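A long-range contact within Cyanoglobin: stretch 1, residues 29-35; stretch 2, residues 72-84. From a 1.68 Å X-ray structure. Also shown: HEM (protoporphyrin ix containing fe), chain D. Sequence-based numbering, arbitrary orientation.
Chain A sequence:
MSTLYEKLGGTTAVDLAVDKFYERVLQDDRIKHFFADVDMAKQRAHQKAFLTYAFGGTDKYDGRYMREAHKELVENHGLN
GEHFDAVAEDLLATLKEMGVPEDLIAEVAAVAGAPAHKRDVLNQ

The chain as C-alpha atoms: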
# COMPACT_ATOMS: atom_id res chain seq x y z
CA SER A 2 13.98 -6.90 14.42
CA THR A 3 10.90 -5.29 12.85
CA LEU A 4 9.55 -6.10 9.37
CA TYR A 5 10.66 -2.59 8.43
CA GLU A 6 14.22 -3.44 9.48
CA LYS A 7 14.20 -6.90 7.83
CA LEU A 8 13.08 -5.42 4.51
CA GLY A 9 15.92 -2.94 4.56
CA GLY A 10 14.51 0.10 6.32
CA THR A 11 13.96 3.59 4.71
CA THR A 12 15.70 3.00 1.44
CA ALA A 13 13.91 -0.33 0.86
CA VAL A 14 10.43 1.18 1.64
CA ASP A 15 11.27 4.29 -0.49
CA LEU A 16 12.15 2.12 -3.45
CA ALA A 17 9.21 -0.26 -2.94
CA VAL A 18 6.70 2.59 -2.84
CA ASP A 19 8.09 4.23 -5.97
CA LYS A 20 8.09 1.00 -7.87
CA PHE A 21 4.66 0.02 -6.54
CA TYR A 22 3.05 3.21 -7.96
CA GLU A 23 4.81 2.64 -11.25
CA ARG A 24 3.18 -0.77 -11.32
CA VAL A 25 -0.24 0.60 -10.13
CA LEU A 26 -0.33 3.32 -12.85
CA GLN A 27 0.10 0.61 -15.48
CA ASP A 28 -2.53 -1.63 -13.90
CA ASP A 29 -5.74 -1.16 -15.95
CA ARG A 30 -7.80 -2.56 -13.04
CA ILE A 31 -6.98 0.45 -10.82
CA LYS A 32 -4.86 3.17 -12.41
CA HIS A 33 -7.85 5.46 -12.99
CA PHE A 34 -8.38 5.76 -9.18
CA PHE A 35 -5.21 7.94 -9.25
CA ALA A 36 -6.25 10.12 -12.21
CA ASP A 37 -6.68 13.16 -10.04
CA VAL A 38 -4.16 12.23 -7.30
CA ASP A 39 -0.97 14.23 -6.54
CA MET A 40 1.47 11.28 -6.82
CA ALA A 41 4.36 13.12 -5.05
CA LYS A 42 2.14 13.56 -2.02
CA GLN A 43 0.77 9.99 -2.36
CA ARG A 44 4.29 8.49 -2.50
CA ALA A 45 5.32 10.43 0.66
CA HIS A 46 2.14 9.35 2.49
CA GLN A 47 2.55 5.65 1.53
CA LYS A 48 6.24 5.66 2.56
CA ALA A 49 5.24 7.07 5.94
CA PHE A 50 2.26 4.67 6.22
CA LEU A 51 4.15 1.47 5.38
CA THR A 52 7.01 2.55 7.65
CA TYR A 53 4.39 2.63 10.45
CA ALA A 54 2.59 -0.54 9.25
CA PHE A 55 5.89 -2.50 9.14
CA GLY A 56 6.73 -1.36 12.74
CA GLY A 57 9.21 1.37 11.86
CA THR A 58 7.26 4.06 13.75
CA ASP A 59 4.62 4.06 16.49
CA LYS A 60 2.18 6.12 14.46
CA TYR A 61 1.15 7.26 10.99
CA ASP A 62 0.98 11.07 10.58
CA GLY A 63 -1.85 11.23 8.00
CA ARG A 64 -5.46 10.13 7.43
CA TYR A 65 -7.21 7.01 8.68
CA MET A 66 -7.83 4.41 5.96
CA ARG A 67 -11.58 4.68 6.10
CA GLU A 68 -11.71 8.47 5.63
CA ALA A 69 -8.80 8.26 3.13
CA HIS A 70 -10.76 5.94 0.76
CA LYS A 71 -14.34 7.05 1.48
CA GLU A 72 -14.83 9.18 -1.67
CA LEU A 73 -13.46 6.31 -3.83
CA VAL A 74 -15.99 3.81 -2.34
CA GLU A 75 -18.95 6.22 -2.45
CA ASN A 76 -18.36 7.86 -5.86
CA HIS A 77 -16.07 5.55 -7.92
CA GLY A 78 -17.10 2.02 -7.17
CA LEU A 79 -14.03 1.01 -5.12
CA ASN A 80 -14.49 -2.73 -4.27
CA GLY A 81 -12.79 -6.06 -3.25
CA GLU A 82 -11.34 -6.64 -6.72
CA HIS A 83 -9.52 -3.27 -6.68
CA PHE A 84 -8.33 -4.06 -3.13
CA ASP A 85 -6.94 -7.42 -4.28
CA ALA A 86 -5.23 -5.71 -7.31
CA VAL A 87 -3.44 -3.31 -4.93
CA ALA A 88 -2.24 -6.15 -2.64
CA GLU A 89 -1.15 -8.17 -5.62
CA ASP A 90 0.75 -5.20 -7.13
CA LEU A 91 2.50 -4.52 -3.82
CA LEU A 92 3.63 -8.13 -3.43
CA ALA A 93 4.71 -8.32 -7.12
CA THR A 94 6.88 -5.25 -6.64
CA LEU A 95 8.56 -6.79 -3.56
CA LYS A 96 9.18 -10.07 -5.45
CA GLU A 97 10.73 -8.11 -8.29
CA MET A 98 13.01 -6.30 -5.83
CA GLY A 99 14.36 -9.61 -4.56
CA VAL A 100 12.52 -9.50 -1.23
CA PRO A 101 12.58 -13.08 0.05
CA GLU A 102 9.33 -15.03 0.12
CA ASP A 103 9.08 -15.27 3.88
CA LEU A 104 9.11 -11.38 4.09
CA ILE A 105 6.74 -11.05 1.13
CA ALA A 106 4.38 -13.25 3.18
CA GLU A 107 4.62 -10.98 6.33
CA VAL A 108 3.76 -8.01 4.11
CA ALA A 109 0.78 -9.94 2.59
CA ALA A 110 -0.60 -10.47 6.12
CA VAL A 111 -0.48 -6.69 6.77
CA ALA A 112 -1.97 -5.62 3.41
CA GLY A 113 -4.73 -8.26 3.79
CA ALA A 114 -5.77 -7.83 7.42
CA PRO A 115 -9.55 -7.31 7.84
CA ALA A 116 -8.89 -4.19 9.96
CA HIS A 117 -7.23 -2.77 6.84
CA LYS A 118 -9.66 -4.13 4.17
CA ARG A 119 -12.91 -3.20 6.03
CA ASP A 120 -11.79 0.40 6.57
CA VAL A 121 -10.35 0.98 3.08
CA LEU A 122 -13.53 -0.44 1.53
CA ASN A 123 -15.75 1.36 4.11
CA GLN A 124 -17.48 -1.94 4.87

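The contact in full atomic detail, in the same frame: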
# COMPACT_ATOMS: atom_id res chain seq x y z
N ASP A 29 -4.41 -1.56 -15.45
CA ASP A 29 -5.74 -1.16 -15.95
C ASP A 29 -6.92 -1.41 -15.00
O ASP A 29 -7.97 -0.77 -15.13
CB ASP A 29 -5.99 -1.90 -17.23
CG ASP A 29 -5.28 -1.26 -18.39
OD1 ASP A 29 -4.53 -0.21 -18.26
OD2 ASP A 29 -5.43 -1.76 -19.51
N ARG A 30 -6.73 -2.30 -14.04
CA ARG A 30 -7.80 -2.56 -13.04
C ARG A 30 -8.02 -1.36 -12.10
O ARG A 30 -9.12 -1.14 -11.58
CB ARG A 30 -7.42 -3.76 -12.24
CG ARG A 30 -7.30 -5.02 -13.10
CD ARG A 30 -6.80 -6.23 -12.32
NE ARG A 30 -5.43 -5.99 -11.82
CZ ARG A 30 -4.73 -6.87 -11.11
NH1 ARG A 30 -5.27 -8.02 -10.79
NH2 ARG A 30 -3.52 -6.57 -10.66
N ILE A 31 -6.96 -0.57 -11.91
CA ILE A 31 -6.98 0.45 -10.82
C ILE A 31 -6.37 1.78 -11.10
O ILE A 31 -6.52 2.70 -10.31
CB ILE A 31 -6.33 -0.14 -9.50
CG1 ILE A 31 -4.90 -0.61 -9.76
CG2 ILE A 31 -7.27 -1.25 -8.90
CD1 ILE A 31 -4.09 -1.01 -8.47
N LYS A 32 -5.67 1.93 -12.23
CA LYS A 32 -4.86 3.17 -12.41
C LYS A 32 -5.68 4.46 -12.41
O LYS A 32 -5.22 5.52 -11.99
CB LYS A 32 -4.09 3.09 -13.73
CG LYS A 32 -4.99 3.09 -15.00
CD LYS A 32 -4.19 2.52 -16.20
CE LYS A 32 -4.95 2.84 -17.53
NZ LYS A 32 -4.21 2.31 -18.72
N HIS A 33 -6.92 4.34 -12.87
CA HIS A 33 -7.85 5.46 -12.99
C HIS A 33 -8.25 6.02 -11.62
O HIS A 33 -8.65 7.20 -11.55
CB HIS A 33 -9.10 5.06 -13.82
CG HIS A 33 -9.79 3.84 -13.30
ND1 HIS A 33 -9.29 2.56 -13.48
CD2 HIS A 33 -10.90 3.70 -12.54
CE1 HIS A 33 -10.06 1.69 -12.86
NE2 HIS A 33 -11.05 2.35 -12.27
N PHE A 34 -8.14 5.23 -10.54
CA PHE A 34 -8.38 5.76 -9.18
C PHE A 34 -7.42 6.92 -8.84
O PHE A 34 -7.70 7.76 -7.98
CB PHE A 34 -8.35 4.65 -8.10
CG PHE A 34 -9.58 3.76 -8.15
CD1 PHE A 34 -10.84 4.26 -7.75
CD2 PHE A 34 -9.51 2.51 -8.70
CE1 PHE A 34 -12.01 3.42 -7.84
CE2 PHE A 34 -10.66 1.70 -8.77
CZ PHE A 34 -11.89 2.16 -8.36
N PHE A 35 -6.27 6.93 -9.52
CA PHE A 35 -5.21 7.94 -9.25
C PHE A 35 -5.18 9.06 -10.24
O PHE A 35 -4.28 9.87 -10.17
CB PHE A 35 -3.84 7.25 -9.17
CG PHE A 35 -3.75 6.28 -8.01
CD1 PHE A 35 -4.22 4.95 -8.18
CD2 PHE A 35 -3.30 6.71 -6.72
CE1 PHE A 35 -4.22 4.04 -7.10
CE2 PHE A 35 -3.29 5.78 -5.61
CZ PHE A 35 -3.72 4.47 -5.81
N GLU A 72 -14.33 8.59 -0.44
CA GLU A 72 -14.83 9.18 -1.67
C GLU A 72 -14.69 8.21 -2.84
O GLU A 72 -15.57 8.19 -3.75
CB GLU A 72 -14.13 10.52 -1.90
CG GLU A 72 -14.73 11.39 -2.98
CD GLU A 72 -14.29 11.04 -4.40
OE1 GLU A 72 -13.22 10.36 -4.62
OE2 GLU A 72 -15.05 11.43 -5.34
N LEU A 73 -13.67 7.35 -2.78
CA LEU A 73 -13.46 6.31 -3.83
C LEU A 73 -14.58 5.25 -3.77
O LEU A 73 -15.10 4.83 -4.77
CB LEU A 73 -12.13 5.61 -3.65
CG LEU A 73 -10.88 6.49 -3.47
CD1 LEU A 73 -9.68 5.49 -3.26
CD2 LEU A 73 -10.67 7.39 -4.73
N VAL A 74 -14.90 4.82 -2.55
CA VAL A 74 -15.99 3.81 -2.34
C VAL A 74 -17.36 4.39 -2.76
O VAL A 74 -18.16 3.75 -3.42
CB VAL A 74 -16.03 3.39 -0.82
CG1 VAL A 74 -17.27 2.56 -0.49
CG2 VAL A 74 -14.76 2.66 -0.39
N GLU A 75 -17.64 5.58 -2.29
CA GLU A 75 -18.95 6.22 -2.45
C GLU A 75 -19.19 6.73 -3.85
O GLU A 75 -20.31 6.61 -4.32
CB GLU A 75 -19.10 7.40 -1.47
CG GLU A 75 -19.19 6.90 -0.05
CD GLU A 75 -19.52 7.98 0.97
OE1 GLU A 75 -19.51 9.21 0.69
OE2 GLU A 75 -19.72 7.54 2.10
N ASN A 76 -18.15 7.25 -4.53
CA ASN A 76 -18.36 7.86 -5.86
C ASN A 76 -17.80 7.10 -7.04
O ASN A 76 -18.22 7.37 -8.14
CB ASN A 76 -17.89 9.32 -5.86
CG ASN A 76 -18.57 10.13 -4.78
OD1 ASN A 76 -19.71 9.83 -4.39
ND2 ASN A 76 -17.87 11.10 -4.25
N HIS A 77 -16.87 6.14 -6.80
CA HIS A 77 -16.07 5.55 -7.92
C HIS A 77 -16.04 4.07 -7.90
O HIS A 77 -15.20 3.45 -8.56
CB HIS A 77 -14.64 6.16 -7.99
CG HIS A 77 -14.66 7.67 -8.01
ND1 HIS A 77 -15.01 8.42 -9.12
CD2 HIS A 77 -14.52 8.56 -7.01
CE1 HIS A 77 -15.03 9.70 -8.81
NE2 HIS A 77 -14.74 9.81 -7.53
N GLY A 78 -16.93 3.46 -7.11
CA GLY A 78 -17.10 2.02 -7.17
C GLY A 78 -15.95 1.20 -6.58
O GLY A 78 -15.79 -0.00 -6.89
N LEU A 79 -15.16 1.80 -5.69
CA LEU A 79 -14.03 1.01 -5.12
C LEU A 79 -14.58 -0.25 -4.41
O LEU A 79 -15.39 -0.12 -3.51
CB LEU A 79 -13.23 1.86 -4.12
CG LEU A 79 -11.97 1.14 -3.56
CD1 LEU A 79 -10.92 1.11 -4.72
CD2 LEU A 79 -11.45 1.92 -2.28
N ASN A 80 -14.07 -1.42 -4.80
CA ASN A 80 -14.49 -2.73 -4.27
C ASN A 80 -13.34 -3.76 -3.98
O ASN A 80 -12.15 -3.42 -4.11
CB ASN A 80 -15.55 -3.35 -5.24
CG ASN A 80 -14.94 -3.74 -6.59
OD1 ASN A 80 -13.77 -4.14 -6.70
ND2 ASN A 80 -15.74 -3.61 -7.64
N GLY A 81 -13.71 -4.99 -3.65
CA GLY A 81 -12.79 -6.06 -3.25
C GLY A 81 -11.80 -6.43 -4.33
O GLY A 81 -10.65 -6.78 -4.05
N GLU A 82 -12.22 -6.32 -5.59
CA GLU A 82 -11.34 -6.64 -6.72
C GLU A 82 -10.20 -5.64 -6.85
O GLU A 82 -9.08 -6.02 -7.12
CB GLU A 82 -12.11 -6.63 -8.04
CG GLU A 82 -13.45 -7.28 -7.92
CD GLU A 82 -13.37 -8.79 -7.80
OE1 GLU A 82 -13.16 -9.35 -6.64
OE2 GLU A 82 -13.54 -9.39 -8.89
N HIS A 83 -10.53 -4.35 -6.71
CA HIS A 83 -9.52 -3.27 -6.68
C HIS A 83 -8.59 -3.47 -5.51
O HIS A 83 -7.40 -3.34 -5.65
CB HIS A 83 -10.21 -1.92 -6.50
CG HIS A 83 -11.25 -1.68 -7.54
ND1 HIS A 83 -12.53 -1.24 -7.26
CD2 HIS A 83 -11.19 -1.86 -8.88
CE1 HIS A 83 -13.20 -1.16 -8.39
NE2 HIS A 83 -12.40 -1.55 -9.38
N PHE A 84 -9.15 -3.73 -4.32
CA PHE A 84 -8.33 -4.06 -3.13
C PHE A 84 -7.31 -5.21 -3.41
O PHE A 84 -6.11 -5.14 -3.07
CB PHE A 84 -9.26 -4.40 -1.97
CG PHE A 84 -8.52 -4.55 -0.64
CD1 PHE A 84 -8.35 -3.45 0.21
CD2 PHE A 84 -7.97 -5.78 -0.29
CE1 PHE A 84 -7.65 -3.57 1.39
CE2 PHE A 84 -7.24 -5.95 0.93
CZ PHE A 84 -7.10 -4.84 1.78
CHA HEM D . -4.80 7.23 -0.38
CHB HEM D . -2.82 3.43 1.98
CHC HEM D . -5.71 0.44 -0.51
CHD HEM D . -6.41 4.07 -3.68
C1A HEM D . -4.06 6.45 0.52
C2A HEM D . -3.15 6.96 1.54
C3A HEM D . -2.59 5.93 2.15
C4A HEM D . -3.10 4.72 1.58
CMA HEM D . -1.52 6.02 3.28
CAA HEM D . -2.91 8.47 1.76
CBA HEM D . -3.72 8.80 3.02
CGA HEM D . -3.52 10.18 3.64
O1A HEM D . -4.11 11.07 3.05
O2A HEM D . -2.82 10.39 4.72
C1B HEM D . -3.48 2.31 1.53
C2B HEM D . -3.24 1.01 2.03
C3B HEM D . -4.06 0.15 1.37
C4B HEM D . -4.80 0.94 0.40
CMB HEM D . -2.21 0.70 3.17
CAB HEM D . -4.22 -1.43 1.42
CBB HEM D . -3.20 -2.33 1.45
C1C HEM D . -6.16 1.18 -1.61
C2C HEM D . -6.90 0.64 -2.72
C3C HEM D . -7.04 1.66 -3.60
C4C HEM D . -6.42 2.84 -3.07
CMC HEM D . -7.38 -0.86 -2.76
CAC HEM D . -7.71 1.72 -4.99
CBC HEM D . -7.40 0.79 -5.88
C1D HEM D . -6.07 5.25 -3.08
C2D HEM D . -6.27 6.54 -3.65
C3D HEM D . -5.79 7.48 -2.60
C4D HEM D . -5.35 6.71 -1.50
CMD HEM D . -6.84 6.91 -5.02
CAD HEM D . -5.74 9.00 -2.66
CBD HEM D . -7.18 9.32 -2.27
CGD HEM D . -7.53 10.71 -2.71
O1D HEM D . -7.22 11.64 -1.98
O2D HEM D . -8.11 10.90 -3.78
NA HEM D . -3.96 5.08 0.57
NB HEM D . -4.44 2.26 0.50
NC HEM D . -5.90 2.51 -1.86
ND HEM D . -5.55 5.38 -1.79
FE HEM D . -4.97 3.83 -0.66
O HOH W 1 -11.95 -1.31 -12.51

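This is a small, mainly apolar contact in which the ring of Phe 34 packs into the bend between two helical segments, beside the heme, with no direct hydrogen bond between the stretches.

Phe 34 gives the largest share of the buried surface. Its CA-to-CB bond points sideways, but the ring reaches across to the second stretch. Leu 79 covers one face: its CD1 lies 4.0 Å from the centroid of the Phe 34 ring, 14° off the ring normal, a CH-pi contact. The ring edge meets two other groups. Phe 34 CE1 is 3.3 Å from His 77 O, and Phe 34 CZ is 3.6 Å from His 83 CE1. The latter belongs to an edge-to-face pair, with the edge of Phe 34 toward the face of His 83. The centroids of the Phe 34 and His 83 rings are 4.7 Å apart, and the planes meet at 67°. Leu 73 adds a looser apolar contact, Phe 34 CD1 to Leu 73 CD2 at 4.4 Å.

Ile 31 packs its CG2 against His 83 CA at 3.8 Å. A water bridges the stretches nearby. It donates to Arg 30 O at 3.0 Å and is hydrogen-bonded to His 83 NE2 at 3.2 Å.

One local bond reaches the imidazole of His 83: Asn 80 N donates to His 83 ND1 at 2.9 Å. Separately, Asn 80 OD1 caps the helix by accepting from His 83 N at 3.2 Å. Asn 80 OD1 also accepts a weak bond from Glu 82 N at 2.9 Å. Before this cap, Gly 78 leaves the helical conformation with positive phi, which favours glycine.

The heme borders both sides of the contact. Its CBC is 3.6 Å from Ile 31 CG2, and its CAC is 3.3 Å from Leu 79 CD1.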